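Local coordinates for protein glucoamylase (Thermoanaerobacterium thermosaccharolyticum, PDB 1LF9) that hydrolyses terminal alpha-1,4-linked glucose residues successively from the non-reducing ends of glucan chains, releasing beta-D-glucose, at residues A[437-442]-A[573-578]. Residues are numbered along the deposited sequence; the frame is centred on the assembly and turned at random.
Sequences WEEIGG and WYRYNH. With AC1 (4,6-dideoxy-4-{[(1S,4R,5S,6S)-4,5,6-trihydroxy-3-(hydroxymethyl)cyclohex-2-en-1-yl]amino}-alpha-D-glucopyranose), chain C; GLC (alpha-D-glucopyranose), chain B.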
loop_
_atom_site.group_PDB
_atom_site.type_symbol
_atom_site.label_atom_id
_atom_site.label_comp_id
_atom_site.label_asym_id
_atom_site.label_seq_id
_atom_site.Cartn_x
_atom_site.Cartn_y
_atom_site.Cartn_z
ATOM N N TRP A 437 8.681 14.384 1.142
ATOM C CA TRP A 437 7.824 14.213 -0.030
ATOM C C TRP A 437 8.678 13.793 -1.241
ATOM O O TRP A 437 8.168 13.609 -2.340
ATOM C CB TRP A 437 7.054 15.498 -0.328
ATOM C CG TRP A 437 6.128 15.947 0.780
ATOM C CD1 TRP A 437 5.764 17.230 1.055
ATOM C CD2 TRP A 437 5.416 15.120 1.723
ATOM N NE1 TRP A 437 4.877 17.259 2.098
ATOM C CE2 TRP A 437 4.644 15.980 2.527
ATOM C CE3 TRP A 437 5.356 13.737 1.961
ATOM C CZ2 TRP A 437 3.815 15.509 3.557
ATOM C CZ3 TRP A 437 4.532 13.268 2.986
ATOM C CH2 TRP A 437 3.772 14.156 3.770
ATOM N N GLU A 438 9.984 13.654 -1.016
ATOM C CA GLU A 438 10.932 13.188 -2.037
ATOM C C GLU A 438 11.073 14.074 -3.266
ATOM O O GLU A 438 11.315 13.573 -4.362
ATOM C CB GLU A 438 10.518 11.784 -2.490
ATOM C CG GLU A 438 10.047 10.899 -1.352
ATOM C CD GLU A 438 9.926 9.443 -1.751
ATOM O OE1 GLU A 438 8.856 9.036 -2.255
ATOM O OE2 GLU A 438 10.916 8.705 -1.575
ATOM N N GLU A 439 10.967 15.387 -3.104
ATOM C CA GLU A 439 11.042 16.242 -4.277
ATOM C C GLU A 439 12.036 17.390 -4.272
ATOM O O GLU A 439 12.477 17.808 -5.334
ATOM C CB GLU A 439 9.650 16.798 -4.557
ATOM C CG GLU A 439 8.556 15.769 -4.358
ATOM C CD GLU A 439 7.175 16.374 -4.352
ATOM O OE1 GLU A 439 6.977 17.422 -3.692
ATOM O OE2 GLU A 439 6.281 15.780 -4.985
ATOM N N ILE A 440 12.401 17.905 -3.103
ATOM C CA ILE A 440 13.293 19.050 -3.079
ATOM C C ILE A 440 14.263 19.046 -1.902
ATOM O O ILE A 440 13.946 18.541 -0.825
ATOM C CB ILE A 440 12.446 20.358 -3.092
ATOM C CG1 ILE A 440 13.356 21.584 -3.184
ATOM C CG2 ILE A 440 11.540 20.405 -1.859
ATOM C CD1 ILE A 440 12.598 22.895 -3.316
ATOM N N GLY A 441 15.449 19.611 -2.125
ATOM C CA GLY A 441 16.473 19.655 -1.095
ATOM C C GLY A 441 16.544 20.998 -0.404
ATOM O O GLY A 441 15.938 21.961 -0.853
ATOM N N GLY A 442 17.290 21.050 0.692
ATOM C CA GLY A 442 17.425 22.279 1.449
ATOM C C GLY A 442 17.233 22.021 2.932
ATOM O O GLY A 442 17.385 20.894 3.405
ATOM N N TRP A 573 -5.733 18.095 4.882
ATOM C CA TRP A 573 -4.793 19.078 4.361
ATOM C C TRP A 573 -4.061 18.586 3.113
ATOM O O TRP A 573 -4.012 17.383 2.837
ATOM C CB TRP A 573 -3.748 19.402 5.437
ATOM C CG TRP A 573 -4.263 20.196 6.595
ATOM C CD1 TRP A 573 -4.081 21.529 6.815
ATOM C CD2 TRP A 573 -5.089 19.721 7.670
ATOM N NE1 TRP A 573 -4.743 21.918 7.951
ATOM C CE2 TRP A 573 -5.373 20.831 8.496
ATOM C CE3 TRP A 573 -5.618 18.467 8.013
ATOM C CZ2 TRP A 573 -6.169 20.729 9.643
ATOM C CZ3 TRP A 573 -6.410 18.365 9.158
ATOM C CH2 TRP A 573 -6.677 19.492 9.958
ATOM N N TYR A 574 -3.503 19.534 2.368
ATOM C CA TYR A 574 -2.700 19.250 1.182
ATOM C C TYR A 574 -1.294 19.146 1.762
ATOM O O TYR A 574 -1.045 19.633 2.866
ATOM C CB TYR A 574 -2.710 20.436 0.207
ATOM C CG TYR A 574 -3.998 20.656 -0.545
ATOM C CD1 TYR A 574 -4.322 19.875 -1.648
ATOM C CD2 TYR A 574 -4.893 21.663 -0.161
ATOM C CE1 TYR A 574 -5.496 20.079 -2.358
ATOM C CE2 TYR A 574 -6.080 21.878 -0.867
ATOM C CZ TYR A 574 -6.371 21.078 -1.964
ATOM O OH TYR A 574 -7.538 21.262 -2.665
ATOM N N ARG A 575 -0.378 18.531 1.028
ATOM C CA ARG A 575 0.989 18.410 1.499
ATOM C C ARG A 575 1.666 19.781 1.501
ATOM O O ARG A 575 2.513 20.067 2.349
ATOM C CB ARG A 575 1.765 17.439 0.613
ATOM C CG ARG A 575 1.161 16.052 0.567
ATOM C CD ARG A 575 2.098 15.081 -0.118
ATOM N NE ARG A 575 2.469 15.530 -1.447
ATOM C CZ ARG A 575 3.383 14.948 -2.215
ATOM N NH1 ARG A 575 3.658 15.421 -3.404
ATOM N NH2 ARG A 575 4.027 13.885 -1.797
ATOM N N TYR A 576 1.272 20.624 0.550
ATOM C CA TYR A 576 1.808 21.982 0.422
ATOM C C TYR A 576 1.109 22.678 -0.742
ATOM O O TYR A 576 0.563 22.018 -1.623
ATOM C CB TYR A 576 3.336 21.954 0.195
ATOM C CG TYR A 576 3.789 21.130 -0.993
ATOM C CD1 TYR A 576 3.813 21.670 -2.278
ATOM C CD2 TYR A 576 4.138 19.790 -0.837
ATOM C CE1 TYR A 576 4.170 20.897 -3.382
ATOM C CE2 TYR A 576 4.493 19.006 -1.935
ATOM C CZ TYR A 576 4.508 19.563 -3.205
ATOM O OH TYR A 576 4.856 18.781 -4.289
ATOM N N ASN A 577 1.120 24.006 -0.740
ATOM C CA ASN A 577 0.473 24.753 -1.803
ATOM C C ASN A 577 1.157 24.517 -3.142
ATOM O O ASN A 577 2.388 24.545 -3.237
ATOM C CB ASN A 577 0.457 26.260 -1.491
ATOM C CG ASN A 577 1.441 26.656 -0.399
ATOM O OD1 ASN A 577 2.569 26.186 -0.357
ATOM N ND2 ASN A 577 1.008 27.533 0.489
ATOM N N HIS A 578 0.341 24.272 -4.167
ATOM C CA HIS A 578 0.792 24.041 -5.543
ATOM C C HIS A 578 1.264 22.616 -5.819
ATOM O O HIS A 578 1.852 22.333 -6.866
ATOM C CB HIS A 578 1.878 25.059 -5.918
ATOM C CG HIS A 578 1.448 26.481 -5.728
ATOM N ND1 HIS A 578 0.417 27.049 -6.448
ATOM C CD2 HIS A 578 1.855 27.427 -4.848
ATOM C CE1 HIS A 578 0.203 28.278 -6.015
ATOM N NE2 HIS A 578 1.061 28.534 -5.044
HETATM C C1 AC1 C . 6.589 10.956 -6.642
HETATM O O2 AC1 C . 6.428 13.296 -6.067
HETATM C C2 AC1 C . 6.036 11.991 -5.637
HETATM C C4A AC1 C . 6.396 8.231 1.042
HETATM C C3 AC1 C . 6.537 11.679 -4.193
HETATM O O3 AC1 C . 5.999 12.668 -3.305
HETATM C C4 AC1 C . 6.057 10.260 -3.806
HETATM N N4A AC1 C . 6.490 9.924 -2.412
HETATM C C5 AC1 C . 6.693 9.223 -4.851
HETATM O O5 AC1 C . 6.251 9.586 -6.237
HETATM C C6 AC1 C . 6.289 7.784 -4.610
HETATM C C1B AC1 C . 5.325 9.575 -1.530
HETATM C C2B AC1 C . 5.380 10.333 -0.166
HETATM O O2B AC1 C . 5.490 11.711 -0.448
HETATM C C3B AC1 C . 6.527 9.800 0.735
HETATM O O3B AC1 C . 6.550 10.492 1.959
HETATM O O4 AC1 C . 7.702 7.782 1.350
HETATM C C5B AC1 C . 5.732 7.424 -0.127
HETATM C C7B AC1 C . 5.262 8.050 -1.295
HETATM C C6B AC1 C . 5.586 5.912 0.019
HETATM O O6B AC1 C . 4.352 5.616 0.694
HETATM C C1 GLC B . 10.814 10.166 -9.858
HETATM C C2 GLC B . 9.345 9.701 -10.140
HETATM C C3 GLC B . 8.408 10.541 -9.210
HETATM C C4 GLC B . 8.787 10.226 -7.706
HETATM C C5 GLC B . 10.226 10.652 -7.496
HETATM C C6 GLC B . 10.669 10.311 -6.059
HETATM O O2 GLC B . 9.046 9.927 -11.506
HETATM O O3 GLC B . 7.091 10.141 -9.468
HETATM O O4 GLC B . 8.004 10.994 -6.723
HETATM O O5 GLC B . 11.107 9.935 -8.451
HETATM O O6 GLC B . 11.768 11.100 -5.693
#
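In the substrate pocket of the catalytic domain, Arg575 lies along the indole of Trp437, while Glu439 reaches Arg575 and Tyr576 with its carboxylate. Arg575 CD sits over the centre of the six-membered ring of Trp437, 3.8 Å from its centroid in a CH-pi contact. A bend at chi3 (-56°) then turns the guanidinium over the five-membered ring, a cation-pi approach with Arg575 CZ 4.5 Å from that centroid. Almost straight (176°), the Arg575 NH2 bond to AC1 O3 measures 2.8 Å, and AC1 O3 in turn donates to Trp437 O at 2.6 Å, so one sugar hydroxyl bridges both loops. Glu439 OE2 accepts from AC1 O2 at 2.7 Å and forms a salt bridge, weak as a hydrogen bond, with Arg575 NH1 at 3.1 Å; OE1 shares a weak hydrogen bond with Tyr576 OH and a salt bridge with Arg504. Tyr576 meets the indole obliquely, planes at 34°, its CD2 3.6 Å from Trp437 CD1. A salt bridge from Arg575 NE to Asp579 should help fix the guanidinium. Glu438, the probable proton donor, meets the inhibitor's linking nitrogen, AC1 N4A, through OE1 at 2.5 Å. Such a charged, aromatic-backed grip on sugar hydroxyls beside the probable catalytic acid suits a family 15 glucoamylase active site.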